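PDB 2CVI: 75aa long hypothetical regulatory protein AsnC, which is of unknown function but, as a stand-alone Lrp/AsnC ligand-binding domain that associates with itself, probably binds small effector molecules such as amino acids. Local coordinates for residues A[6-11]-A[40-45]. Sequence-based numbering, arbitrary orientation.
Sequences ILMVTA and LIVKVE
M8 of strand 6-10 lies alongside L40 and brings its tip against V42, both on the antiparallel strand 40-45. Its CG stands anti to the carbonyl carbon (chi1 -48°) and the chain runs extended beyond it, an unbranched shape that keeps beside L40, pointing the same way, with SD 4.0 Å from L40 CD2. Farther out it meets V42 at about a right angle, the terminal CE 3.6 Å from V42 CG2 and nearly as close to CG1. An alanine here would probably leave both V42 methyls and L40 CD2 without their sulfur and methyl partners and open a gap on that face beside I60. I6 shares the face: its CB presses on V42 CG2 at 3.4 Å, tighter than usual van der Waals contact, while its CD1 extends to V44 CG1 at 4.0 Å. V42, branched at CB, thus offers CG2 to I6 and both methyls to M8. On the other face L7 and I41, a non-hydrogen-bonded pair, lie side by side, L7 CD1 a similarly tight 3.3 Å from I41 CG1; apolar chains suit this buried face, where the second subunit packs. Pairs I6–V42 and M8–L40 each close two backbone hydrogen bonds; I6 N to V42 O is 2.8 Å, L40 N to M8 O longer at 3.2 Å. These are the two central strands of the ferredoxin-like sheet of the Lrp/AsnC ligand-binding domain, flanked by strands 28-33 and 66-77. L40 packs on helix 15-23 and M8 on I60, just after helix 49-59, while on the opposite face I41 meets F5 of the second subunit.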
# COMPACT_ATOMS: atom_id res chain seq x y z
N ILE A 6 6.41 1.26 2.61
CA ILE A 6 7.26 0.18 3.11
C ILE A 6 6.33 -0.96 3.55
O ILE A 6 5.48 -0.75 4.43
CB ILE A 6 8.10 0.63 4.32
CG1 ILE A 6 8.97 1.86 3.99
CG2 ILE A 6 9.06 -0.55 4.71
CD1 ILE A 6 9.67 2.44 5.23
N LEU A 7 6.46 -2.14 2.93
CA LEU A 7 5.64 -3.31 3.26
C LEU A 7 6.45 -4.12 4.25
O LEU A 7 7.62 -4.41 3.99
CB LEU A 7 5.33 -4.12 1.99
CG LEU A 7 4.38 -3.60 0.88
CD1 LEU A 7 2.96 -3.59 1.36
CD2 LEU A 7 4.84 -2.25 0.34
N MET A 8 5.83 -4.50 5.36
CA MET A 8 6.55 -5.18 6.43
C MET A 8 5.99 -6.50 6.89
O MET A 8 4.77 -6.69 6.92
CB MET A 8 6.60 -4.28 7.67
CG MET A 8 7.05 -2.81 7.37
SD MET A 8 7.14 -1.91 8.94
CE MET A 8 7.82 -0.30 8.34
N VAL A 9 6.91 -7.41 7.24
CA VAL A 9 6.59 -8.72 7.83
C VAL A 9 6.96 -8.51 9.29
O VAL A 9 8.04 -8.02 9.62
CB VAL A 9 7.43 -9.85 7.24
CG1 VAL A 9 7.17 -11.15 8.03
CG2 VAL A 9 7.12 -10.03 5.79
N THR A 10 6.06 -8.81 10.21
CA THR A 10 6.39 -8.63 11.61
C THR A 10 6.11 -9.90 12.38
O THR A 10 5.37 -10.76 11.91
CB THR A 10 5.54 -7.52 12.27
OG1 THR A 10 4.17 -7.94 12.32
CG2 THR A 10 5.59 -6.22 11.50
N ALA A 11 6.73 -10.01 13.54
CA ALA A 11 6.47 -11.13 14.44
C ALA A 11 4.99 -10.99 14.83
O ALA A 11 4.48 -9.88 14.97
CB ALA A 11 7.34 -10.99 15.67
N LEU A 40 2.07 -5.24 7.70
CA LEU A 40 1.92 -3.81 7.93
C LEU A 40 2.36 -3.05 6.70
O LEU A 40 3.29 -3.45 6.02
CB LEU A 40 2.80 -3.39 9.14
CG LEU A 40 2.78 -1.98 9.76
CD1 LEU A 40 1.36 -1.61 10.17
CD2 LEU A 40 3.72 -1.94 10.97
N ILE A 41 1.64 -1.97 6.39
CA ILE A 41 2.02 -1.11 5.27
C ILE A 41 2.14 0.30 5.83
O ILE A 41 1.25 0.79 6.51
CB ILE A 41 0.97 -1.05 4.18
CG1 ILE A 41 0.84 -2.40 3.52
CG2 ILE A 41 1.41 0.02 3.10
CD1 ILE A 41 -0.18 -2.40 2.42
N VAL A 42 3.25 0.95 5.54
CA VAL A 42 3.49 2.29 6.05
C VAL A 42 3.85 3.23 4.90
O VAL A 42 4.58 2.85 3.98
CB VAL A 42 4.62 2.24 7.11
CG1 VAL A 42 4.35 1.05 8.06
CG2 VAL A 42 5.98 2.13 6.47
N LYS A 43 3.28 4.43 4.91
CA LYS A 43 3.58 5.43 3.88
C LYS A 43 4.54 6.40 4.55
O LYS A 43 4.24 6.95 5.61
CB LYS A 43 2.33 6.22 3.39
CG LYS A 43 2.63 7.10 2.14
CD LYS A 43 1.43 7.98 1.69
CE LYS A 43 1.71 8.68 0.37
NZ LYS A 43 0.68 9.75 0.16
N VAL A 44 5.70 6.59 3.93
CA VAL A 44 6.69 7.53 4.44
C VAL A 44 7.04 8.59 3.40
O VAL A 44 6.90 8.39 2.19
CB VAL A 44 8.01 6.84 4.81
CG1 VAL A 44 7.80 5.87 5.94
CG2 VAL A 44 8.57 6.12 3.62
N GLU A 45 7.43 9.75 3.91
CA GLU A 45 7.93 10.85 3.09
C GLU A 45 9.25 11.30 3.73
O GLU A 45 9.34 11.50 4.95
CB GLU A 45 6.90 12.02 3.04
CG GLU A 45 5.61 11.65 2.32
CD GLU A 45 4.52 12.73 2.39
OE1 GLU A 45 4.59 13.59 3.29
OE2 GLU A 45 3.60 12.68 1.56